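Local coordinates for protein O-methyltransferase, putative (Bacillus cereus, PDB 3DUW) that probably transfers methyl groups from S-adenosyl-L-methionine to oxygen atoms of its substrates, and is bound here to the product S-adenosyl-L-homocysteine, at residues H40-F49 with T207-F216; E64-S72 with H95-I103. All coordinates share one frame; numbering follows the deposited sequence.

Contact 1 (H40-F49 with T207-F216); sequences HDVSPTQGKF and TVGSKGYDGF. With SAH (S-adenosyl-L-homocysteine), chain C.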
loop_
_atom_site.group_PDB
_atom_site.type_symbol
_atom_site.label_atom_id
_atom_site.label_comp_id
_atom_site.label_asym_id
_atom_site.label_seq_id
_atom_site.Cartn_x
_atom_site.Cartn_y
_atom_site.Cartn_z
ATOM N N HIS A 40 13.466 9.856 -12.321
ATOM C CA HIS A 40 12.782 9.962 -11.039
ATOM C C HIS A 40 11.331 9.500 -11.089
ATOM O O HIS A 40 10.577 9.734 -10.137
ATOM C CB HIS A 40 12.834 11.401 -10.512
ATOM C CG HIS A 40 14.219 11.901 -10.238
ATOM N ND1 HIS A 40 15.285 11.061 -9.996
ATOM C CD2 HIS A 40 14.705 13.161 -10.145
ATOM C CE1 HIS A 40 16.368 11.782 -9.768
ATOM N NE2 HIS A 40 16.043 13.059 -9.851
ATOM N N ASP A 41 10.937 8.848 -12.181
ATOM C CA ASP A 41 9.566 8.350 -12.296
ATOM C C ASP A 41 9.358 7.249 -11.259
ATOM O O ASP A 41 10.312 6.589 -10.848
ATOM C CB ASP A 41 9.293 7.714 -13.671
ATOM C CG ASP A 41 10.029 8.394 -14.809
ATOM O OD1 ASP A 41 11.273 8.297 -14.854
ATOM O OD2 ASP A 41 9.362 9.010 -15.670
ATOM N N VAL A 42 8.121 7.046 -10.825
ATOM C CA VAL A 42 7.877 5.944 -9.903
ATOM C C VAL A 42 8.220 4.682 -10.694
ATOM O O VAL A 42 8.204 4.685 -11.930
ATOM C CB VAL A 42 6.392 5.847 -9.461
ATOM C CG1 VAL A 42 6.038 7.022 -8.571
ATOM C CG2 VAL A 42 5.471 5.774 -10.677
ATOM N N SER A 43 8.557 3.611 -9.988
ATOM C CA SER A 43 8.874 2.348 -10.643
ATOM C C SER A 43 7.565 1.760 -11.162
ATOM O O SER A 43 6.478 2.200 -10.776
ATOM C CB SER A 43 9.491 1.374 -9.642
ATOM O OG SER A 43 8.511 0.957 -8.706
ATOM N N PRO A 44 7.647 0.754 -12.044
ATOM C CA PRO A 44 6.413 0.158 -12.562
ATOM C C PRO A 44 5.519 -0.432 -11.466
ATOM O O PRO A 44 4.296 -0.279 -11.506
ATOM C CB PRO A 44 6.925 -0.909 -13.523
ATOM C CG PRO A 44 8.202 -0.312 -14.031
ATOM C CD PRO A 44 8.825 0.246 -12.768
ATOM N N THR A 45 6.125 -1.110 -10.491
ATOM C CA THR A 45 5.349 -1.715 -9.412
ATOM C C THR A 45 4.724 -0.649 -8.515
ATOM O O THR A 45 3.629 -0.844 -7.983
ATOM C CB THR A 45 6.210 -2.680 -8.566
ATOM O OG1 THR A 45 7.401 -2.017 -8.131
ATOM C CG2 THR A 45 6.585 -3.908 -9.386
ATOM N N GLN A 46 5.417 0.473 -8.342
ATOM C CA GLN A 46 4.887 1.575 -7.544
ATOM C C GLN A 46 3.747 2.228 -8.330
ATOM O O GLN A 46 2.724 2.611 -7.758
ATOM C CB GLN A 46 5.976 2.611 -7.255
ATOM C CG GLN A 46 7.061 2.111 -6.324
ATOM C CD GLN A 46 8.245 3.051 -6.245
ATOM O OE1 GLN A 46 8.344 4.015 -7.005
ATOM N NE2 GLN A 46 9.161 2.766 -5.329
ATOM N N GLY A 47 3.930 2.366 -9.641
ATOM C CA GLY A 47 2.882 2.948 -10.458
ATOM C C GLY A 47 1.622 2.107 -10.391
ATOM O O GLY A 47 0.519 2.642 -10.258
ATOM N N LYS A 48 1.768 0.787 -10.471
ATOM C CA LYS A 48 0.590 -0.063 -10.415
ATOM C C LYS A 48 -0.041 -0.014 -9.031
ATOM O O LYS A 48 -1.258 -0.129 -8.899
ATOM C CB LYS A 48 0.916 -1.503 -10.796
ATOM C CG LYS A 48 -0.351 -2.322 -10.958
ATOM C CD LYS A 48 -0.129 -3.578 -11.760
ATOM C CE LYS A 48 -1.458 -4.255 -12.047
ATOM N NZ LYS A 48 -1.260 -5.500 -12.824
ATOM N N PHE A 49 0.781 0.159 -8.000
ATOM C CA PHE A 49 0.260 0.273 -6.645
ATOM C C PHE A 49 -0.662 1.493 -6.612
ATOM O O PHE A 49 -1.766 1.436 -6.071
ATOM C CB PHE A 49 1.400 0.468 -5.643
ATOM C CG PHE A 49 0.927 0.738 -4.243
ATOM C CD1 PHE A 49 0.529 -0.305 -3.413
ATOM C CD2 PHE A 49 0.835 2.042 -3.771
ATOM C CE1 PHE A 49 0.042 -0.047 -2.129
ATOM C CE2 PHE A 49 0.348 2.306 -2.491
ATOM C CZ PHE A 49 -0.048 1.259 -1.672
ATOM N N THR A 207 10.339 0.788 1.440
ATOM C CA THR A 207 10.370 -0.129 0.314
ATOM C C THR A 207 11.740 -0.206 -0.322
ATOM O O THR A 207 12.563 0.700 -0.180
ATOM C CB THR A 207 9.379 0.288 -0.802
ATOM O OG1 THR A 207 9.813 1.518 -1.406
ATOM C CG2 THR A 207 7.977 0.468 -0.234
ATOM N N VAL A 208 11.991 -1.318 -1.003
ATOM C CA VAL A 208 13.229 -1.487 -1.742
ATOM C C VAL A 208 12.814 -1.989 -3.113
ATOM O O VAL A 208 11.724 -2.536 -3.283
ATOM C CB VAL A 208 14.218 -2.488 -1.082
ATOM C CG1 VAL A 208 14.743 -1.907 0.219
ATOM C CG2 VAL A 208 13.558 -3.837 -0.853
ATOM N N GLY A 209 13.674 -1.783 -4.096
ATOM C CA GLY A 209 13.360 -2.211 -5.440
ATOM C C GLY A 209 14.342 -1.585 -6.399
ATOM O O GLY A 209 15.426 -1.167 -5.996
ATOM N N SER A 210 13.954 -1.499 -7.664
ATOM C CA SER A 210 14.821 -0.938 -8.691
ATOM C C SER A 210 15.311 0.483 -8.428
ATOM O O SER A 210 16.356 0.881 -8.948
ATOM C CB SER A 210 14.122 -0.992 -10.050
ATOM O OG SER A 210 12.901 -0.279 -10.028
ATOM N N LYS A 211 14.571 1.250 -7.629
ATOM C CA LYS A 211 14.968 2.624 -7.328
ATOM C C LYS A 211 15.806 2.726 -6.061
ATOM O O LYS A 211 16.258 3.811 -5.692
ATOM C CB LYS A 211 13.732 3.526 -7.204
ATOM C CG LYS A 211 12.956 3.674 -8.498
ATOM C CD LYS A 211 11.839 4.709 -8.391
ATOM C CE LYS A 211 12.377 6.110 -8.131
ATOM N NZ LYS A 211 11.282 7.124 -8.191
ATOM N N GLY A 212 16.023 1.597 -5.400
ATOM C CA GLY A 212 16.806 1.614 -4.185
ATOM C C GLY A 212 15.955 1.505 -2.937
ATOM O O GLY A 212 14.828 1.007 -2.971
ATOM N N TYR A 213 16.505 1.997 -1.837
ATOM C CA TYR A 213 15.857 1.954 -0.534
ATOM C C TYR A 213 15.184 3.292 -0.245
ATOM O O TYR A 213 15.849 4.318 -0.117
ATOM C CB TYR A 213 16.932 1.600 0.503
ATOM C CG TYR A 213 16.586 1.797 1.961
ATOM C CD1 TYR A 213 15.307 1.534 2.455
ATOM C CD2 TYR A 213 17.567 2.213 2.859
ATOM C CE1 TYR A 213 15.020 1.685 3.812
ATOM C CE2 TYR A 213 17.294 2.362 4.204
ATOM C CZ TYR A 213 16.024 2.101 4.677
ATOM O OH TYR A 213 15.772 2.278 6.010
ATOM N N ASP A 214 13.855 3.275 -0.165
ATOM C CA ASP A 214 13.078 4.485 0.080
ATOM C C ASP A 214 11.784 4.101 0.799
ATOM O O ASP A 214 11.781 3.199 1.632
ATOM C CB ASP A 214 12.773 5.182 -1.256
ATOM C CG ASP A 214 12.674 6.695 -1.131
ATOM O OD1 ASP A 214 12.382 7.202 -0.022
ATOM O OD2 ASP A 214 12.871 7.376 -2.161
ATOM N N GLY A 215 10.687 4.775 0.481
ATOM C CA GLY A 215 9.437 4.458 1.144
ATOM C C GLY A 215 8.371 5.505 0.897
ATOM O O GLY A 215 8.634 6.548 0.302
ATOM N N PHE A 216 7.164 5.229 1.373
ATOM C CA PHE A 216 6.056 6.147 1.183
ATOM C C PHE A 216 5.130 6.236 2.382
ATOM O O PHE A 216 5.051 5.319 3.210
ATOM C CB PHE A 216 5.222 5.743 -0.041
ATOM C CG PHE A 216 4.453 4.459 0.144
ATOM C CD1 PHE A 216 5.089 3.222 0.038
ATOM C CD2 PHE A 216 3.092 4.486 0.436
ATOM C CE1 PHE A 216 4.380 2.032 0.222
ATOM C CE2 PHE A 216 2.374 3.305 0.620
ATOM C CZ PHE A 216 3.021 2.076 0.512
HETATM N N SAH C . 5.700 11.575 -9.908
HETATM C CA SAH C . 6.377 11.608 -11.256
HETATM C CB SAH C . 7.755 12.168 -11.139
HETATM C CG SAH C . 7.902 13.581 -10.625
HETATM S SD SAH C . 9.685 13.910 -10.286
HETATM C C SAH C . 6.493 10.133 -11.767
HETATM O O SAH C . 6.119 9.219 -11.026
HETATM O OXT SAH C . 6.972 9.968 -12.946
HETATM C "C5'" SAH C . 9.535 15.411 -9.406
HETATM C "C4'" SAH C . 8.958 16.586 -10.334
HETATM O "O4'" SAH C . 8.909 17.672 -9.411
HETATM C "C3'" SAH C . 9.871 17.090 -11.442
HETATM O "O3'" SAH C . 9.263 16.979 -12.731
HETATM C "C2'" SAH C . 10.169 18.577 -10.993
HETATM O "O2'" SAH C . 10.408 19.449 -12.087
HETATM C "C1'" SAH C . 8.934 18.911 -10.183
HETATM N N9 SAH C . 9.017 19.951 -9.339
HETATM C C8 SAH C . 10.030 20.423 -8.522
HETATM N N7 SAH C . 9.735 21.479 -7.832
HETATM C C5 SAH C . 8.397 21.772 -8.195
HETATM C C6 SAH C . 7.507 22.824 -7.768
HETATM N N6 SAH C . 7.842 23.771 -6.882
HETATM N N1 SAH C . 6.260 22.795 -8.339
HETATM C C2 SAH C . 5.874 21.850 -9.245
HETATM N N3 SAH C . 6.696 20.831 -9.680
HETATM C C4 SAH C . 7.939 20.854 -9.114
HETATM O O HOH W 1 12.123 9.745 -7.303
HETATM O O HOH W 2 9.516 6.431 -6.255
HETATM O O HOH W 3 8.897 0.342 -3.965
#
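Lys-211, at the third position of the type I turn Gly-209 to Gly-212, reaches across to the backbone that leads into helix 44-57. The extended CB-CG-CD part of its chain brings CD alongside Ser-43 N, and the bend at chi3 (64°) turns CE and the ammonium group to two successive carbonyls. Lys-211 NZ donates to Asp-41 O at 2.9 Å, approaching from above the carbonyl plane, and more weakly to His-40 O at 3.3 Å. Two waters also accept from NZ; one donates on to His-40 O, the other to Gln-46 OE1.

Gln-46 is the second hub. Its OE1 takes Ser-43 N in a nearly straight bond of 3.0 Å (169°), while Gln-46 N donates back to Ser-43 OG at 3.2 Å; the pair is a capping box on the first turn of the helix. At the far end of the same amide, Gln-46 NE2 reaches Thr-207 OG1 through a water.

Deeper in, Phe-49 and Phe-216 approach from opposite directions and touch obliquely, Phe-49 CE2 lying 3.8 Å from Phe-216 CE2 with the ring planes at 57°. The second subunit lies close by: its Met-218 packs on Phe-49, and one of its strands pairs with Thr-207 and Val-208, continuing the sheet.

The loop held by Lys-211 also serves the cofactor product, since Val-42 N donates to the SAH carboxylate atom O at 3.0 Å. The arrangement ties the antiparallel C-terminal hairpin of a class I, Rossmann-like methyltransferase fold to the SAH pocket.

Contact 2 (E64-S72 with H95-I103); sequences EIGTLGGYS and HADIARSNI. With SAH (S-adenosyl-L-homocysteine), chain C.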
loop_
_atom_site.group_PDB
_atom_site.type_symbol
_atom_site.label_atom_id
_atom_site.label_comp_id
_atom_site.label_asym_id
_atom_site.label_seq_id
_atom_site.Cartn_x
_atom_site.Cartn_y
_atom_site.Cartn_z
ATOM N N GLU A 64 -2.169 15.601 -8.379
ATOM C CA GLU A 64 -0.788 15.136 -8.335
ATOM C C GLU A 64 0.136 16.340 -8.318
ATOM O O GLU A 64 -0.070 17.299 -9.065
ATOM C CB GLU A 64 -0.462 14.271 -9.553
ATOM C CG GLU A 64 1.006 13.890 -9.651
ATOM C CD GLU A 64 1.276 12.995 -10.832
ATOM O OE1 GLU A 64 1.146 13.472 -11.981
ATOM O OE2 GLU A 64 1.603 11.810 -10.611
ATOM N N ILE A 65 1.142 16.301 -7.450
ATOM C CA ILE A 65 2.113 17.380 -7.358
ATOM C C ILE A 65 3.457 16.782 -7.772
ATOM O O ILE A 65 4.038 15.972 -7.049
ATOM C CB ILE A 65 2.195 17.946 -5.920
ATOM C CG1 ILE A 65 0.789 18.307 -5.422
ATOM C CG2 ILE A 65 3.090 19.177 -5.903
ATOM C CD1 ILE A 65 0.747 18.851 -3.997
ATOM N N GLY A 66 3.927 17.175 -8.955
ATOM C CA GLY A 66 5.182 16.664 -9.489
ATOM C C GLY A 66 4.872 15.717 -10.644
ATOM O O GLY A 66 4.678 14.519 -10.431
ATOM N N THR A 67 4.871 16.241 -11.874
ATOM C CA THR A 67 4.533 15.449 -13.061
ATOM C C THR A 67 5.701 14.783 -13.814
ATOM O O THR A 67 5.529 13.669 -14.337
ATOM C CB THR A 67 3.788 16.330 -14.105
ATOM O OG1 THR A 67 2.863 17.205 -13.439
ATOM C CG2 THR A 67 3.056 15.441 -15.097
ATOM N N LEU A 68 6.855 15.461 -13.884
ATOM C CA LEU A 68 8.004 14.949 -14.649
ATOM C C LEU A 68 7.569 14.684 -16.096
ATOM O O LEU A 68 7.296 15.610 -16.859
ATOM C CB LEU A 68 8.542 13.651 -14.068
ATOM C CG LEU A 68 9.970 13.267 -14.431
ATOM C CD1 LEU A 68 10.909 14.444 -14.200
ATOM C CD2 LEU A 68 10.415 12.077 -13.602
ATOM N N GLY A 69 7.477 13.421 -16.474
ATOM C CA GLY A 69 7.080 13.095 -17.822
ATOM C C GLY A 69 5.681 12.491 -17.899
ATOM O O GLY A 69 5.240 12.048 -18.952
ATOM N N GLY A 70 4.978 12.468 -16.771
ATOM C CA GLY A 70 3.624 11.938 -16.732
ATOM C C GLY A 70 3.515 10.426 -16.565
ATOM O O GLY A 70 2.439 9.853 -16.762
ATOM N N TYR A 71 4.617 9.772 -16.205
ATOM C CA TYR A 71 4.587 8.326 -16.008
ATOM C C TYR A 71 3.618 7.952 -14.875
ATOM O O TYR A 71 2.705 7.156 -15.080
ATOM C CB TYR A 71 5.996 7.806 -15.711
ATOM C CG TYR A 71 6.089 6.298 -15.647
ATOM C CD1 TYR A 71 6.084 5.522 -16.807
ATOM C CD2 TYR A 71 6.165 5.645 -14.419
ATOM C CE1 TYR A 71 6.157 4.131 -16.743
ATOM C CE2 TYR A 71 6.236 4.261 -14.343
ATOM C CZ TYR A 71 6.231 3.510 -15.504
ATOM O OH TYR A 71 6.283 2.137 -15.411
ATOM N N SER A 72 3.798 8.527 -13.690
ATOM C CA SER A 72 2.888 8.226 -12.586
ATOM C C SER A 72 1.481 8.695 -12.933
ATOM O O SER A 72 0.496 8.056 -12.569
ATOM C CB SER A 72 3.331 8.933 -11.306
ATOM O OG SER A 72 3.440 10.331 -11.519
ATOM N N HIS A 95 9.353 19.831 -18.836
ATOM C CA HIS A 95 8.762 18.610 -18.291
ATOM C C HIS A 95 7.268 18.563 -18.586
ATOM O O HIS A 95 6.747 17.545 -19.039
ATOM C CB HIS A 95 8.944 18.524 -16.771
ATOM C CG HIS A 95 10.357 18.315 -16.333
ATOM N ND1 HIS A 95 10.690 18.023 -15.028
ATOM C CD2 HIS A 95 11.527 18.379 -17.014
ATOM C CE1 HIS A 95 12.003 17.916 -14.923
ATOM N NE2 HIS A 95 12.534 18.128 -16.114
ATOM N N ALA A 96 6.585 19.672 -18.321
ATOM C CA ALA A 96 5.146 19.741 -18.524
ATOM C C ALA A 96 4.728 19.417 -19.950
ATOM O O ALA A 96 3.774 18.672 -20.162
ATOM C CB ALA A 96 4.625 21.116 -18.123
ATOM N N ASP A 97 5.434 19.970 -20.933
ATOM C CA ASP A 97 5.074 19.689 -22.316
ATOM C C ASP A 97 5.364 18.256 -22.717
ATOM O O ASP A 97 4.628 17.673 -23.512
ATOM C CB ASP A 97 5.767 20.656 -23.272
ATOM C CG ASP A 97 5.017 21.958 -23.401
ATOM O OD1 ASP A 97 3.771 21.933 -23.266
ATOM O OD2 ASP A 97 5.660 22.999 -23.650
ATOM N N ILE A 98 6.433 17.688 -22.171
ATOM C CA ILE A 98 6.762 16.300 -22.465
ATOM C C ILE A 98 5.672 15.437 -21.833
ATOM O O ILE A 98 5.200 14.484 -22.446
ATOM C CB ILE A 98 8.160 15.921 -21.915
ATOM C CG1 ILE A 98 9.234 16.641 -22.737
ATOM C CG2 ILE A 98 8.365 14.405 -21.964
ATOM C CD1 ILE A 98 10.638 16.447 -22.233
ATOM N N ALA A 99 5.256 15.790 -20.618
ATOM C CA ALA A 99 4.202 15.048 -19.930
ATOM C C ALA A 99 2.901 15.097 -20.736
ATOM O O ALA A 99 2.259 14.073 -20.943
ATOM C CB ALA A 99 3.979 15.619 -18.526
ATOM N N ARG A 100 2.513 16.288 -21.189
ATOM C CA ARG A 100 1.296 16.427 -21.983
ATOM C C ARG A 100 1.375 15.542 -23.218
ATOM O O ARG A 100 0.389 14.926 -23.610
ATOM C CB ARG A 100 1.088 17.881 -22.422
ATOM C CG ARG A 100 0.791 18.827 -21.280
ATOM C CD ARG A 100 0.368 20.209 -21.773
ATOM N NE ARG A 100 0.184 21.119 -20.646
ATOM C CZ ARG A 100 1.123 21.926 -20.164
ATOM N NH1 ARG A 100 2.331 21.966 -20.717
ATOM N NH2 ARG A 100 0.870 22.658 -19.085
ATOM N N SER A 101 2.559 15.478 -23.819
ATOM C CA SER A 101 2.769 14.677 -25.017
ATOM C C SER A 101 2.635 13.191 -24.709
ATOM O O SER A 101 2.010 12.449 -25.465
ATOM C CB SER A 101 4.148 14.981 -25.608
ATOM O OG SER A 101 4.273 16.371 -25.884
ATOM N N ASN A 102 3.214 12.756 -23.593
ATOM C CA ASN A 102 3.130 11.354 -23.204
ATOM C C ASN A 102 1.703 10.993 -22.835
ATOM O O ASN A 102 1.216 9.920 -23.188
ATOM C CB ASN A 102 4.059 11.063 -22.025
ATOM C CG ASN A 102 5.518 11.031 -22.434
ATOM O OD1 ASN A 102 5.844 10.644 -23.555
ATOM N ND2 ASN A 102 6.403 11.420 -21.524
ATOM N N ILE A 103 1.037 11.892 -22.121
ATOM C CA ILE A 103 -0.341 11.666 -21.715
ATOM C C ILE A 103 -1.237 11.572 -22.950
ATOM O O ILE A 103 -2.166 10.763 -22.997
ATOM C CB ILE A 103 -0.816 12.797 -20.777
ATOM C CG1 ILE A 103 -0.075 12.682 -19.441
ATOM C CG2 ILE A 103 -2.322 12.718 -20.564
ATOM C CD1 ILE A 103 -0.302 13.843 -18.500
HETATM N N SAH C . 5.700 11.575 -9.908
HETATM C CA SAH C . 6.377 11.608 -11.256
HETATM C CB SAH C . 7.755 12.168 -11.139
HETATM C CG SAH C . 7.902 13.581 -10.625
HETATM S SD SAH C . 9.685 13.910 -10.286
HETATM C C SAH C . 6.493 10.133 -11.767
HETATM O O SAH C . 6.119 9.219 -11.026
HETATM O OXT SAH C . 6.972 9.968 -12.946
HETATM C "C5'" SAH C . 9.535 15.411 -9.406
HETATM C "C4'" SAH C . 8.958 16.586 -10.334
HETATM O "O4'" SAH C . 8.909 17.672 -9.411
HETATM C "C3'" SAH C . 9.871 17.090 -11.442
HETATM O "O3'" SAH C . 9.263 16.979 -12.731
HETATM C "C2'" SAH C . 10.169 18.577 -10.993
HETATM O "O2'" SAH C . 10.408 19.449 -12.087
HETATM C "C1'" SAH C . 8.934 18.911 -10.183
HETATM N N9 SAH C . 9.017 19.951 -9.339
HETATM C C8 SAH C . 10.030 20.423 -8.522
HETATM N N7 SAH C . 9.735 21.479 -7.832
HETATM C C5 SAH C . 8.397 21.772 -8.195
HETATM C C6 SAH C . 7.507 22.824 -7.768
HETATM N N6 SAH C . 7.842 23.771 -6.882
HETATM N N1 SAH C . 6.260 22.795 -8.339
HETATM C C2 SAH C . 5.874 21.850 -9.245
HETATM N N3 SAH C . 6.696 20.831 -9.680
HETATM C C4 SAH C . 7.939 20.854 -9.114
#
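With CG set beside its backbone N (chi1 -74°), Asn-102 turns its amide from helix 93-105 toward Gly-69, and His-95, one end of the same segment, uses a similar torsion (-69°) to send its imidazole past Leu-68 to the ligand. The partner is the glycine-rich loop after strand 61-65, the first strand of the Rossmann-like methyltransferase fold, and it curls round the amino-acid part of the cofactor.

Backbone meets helix most closely where Gly-69 passes Ala-99, their CA atoms 4.1 Å apart. Gly-69 O lies over the helix and receives a CA-H...O contact from Ala-99 CA. The methyl of Ala-99 lies against the type II' turn Thr-67 to Gly-70, with Ala-99 CB 3.6 Å from Thr-67 CG2. The hydroxyl of that threonine is turned elsewhere, bonded to Thr-88.

The backbone of Leu-68 passes close to His-95, its O beside His-95 CB, while its side chain lies along the ligand: Leu-68 CB is 3.4 Å from SAH CB. Leu-68 CD1 lies 3.7 Å from His-95 ND1, the two side chains crossing at a slant. His-95 ND1 donates to the ribose hydroxyl oxygen SAH O3' at 2.9 Å, with O3' at the edge of the imidazole, near its plane. Glu-90, beside the histidine, bonds SAH through OE2 and takes Leu-68 N on OE1.

SAH N, the amino nitrogen, joins the two ends of the loop, donating to Gly-66 O and to Ser-72 OG, and that serine hydroxyl is itself given to Glu-64 OE2, a second-shell carboxylate that would orient it. The bond that pins loop to helix is Asn-102 ND2 to Gly-69 O, 2.9 Å and 169°, in the carbonyl plane on a lone pair and in the plane of the amide.

Overall arrangement
Both contacts are largely buried and both touch SAH, their centres about 17 Å apart, but they hold different parts of one sheet. Contact 2 is nested within the chain loop closed by contact 1; it joins the interior parallel strand 61-65 to helix 93-105, away from the other subunit. Contact 1 works at the antiparallel end of the sheet within this chain, where it continues into the second subunit, and includes an exposed lysine. Its chemistry is water-linked and charged, with an aromatic pair deeper in, whereas contact 2 relies on close glycine–helix backbone packing and a hydrogen bond from a side-chain amide. The two meet directly where Tyr-71 and Leu-68 pack on residues 41-44.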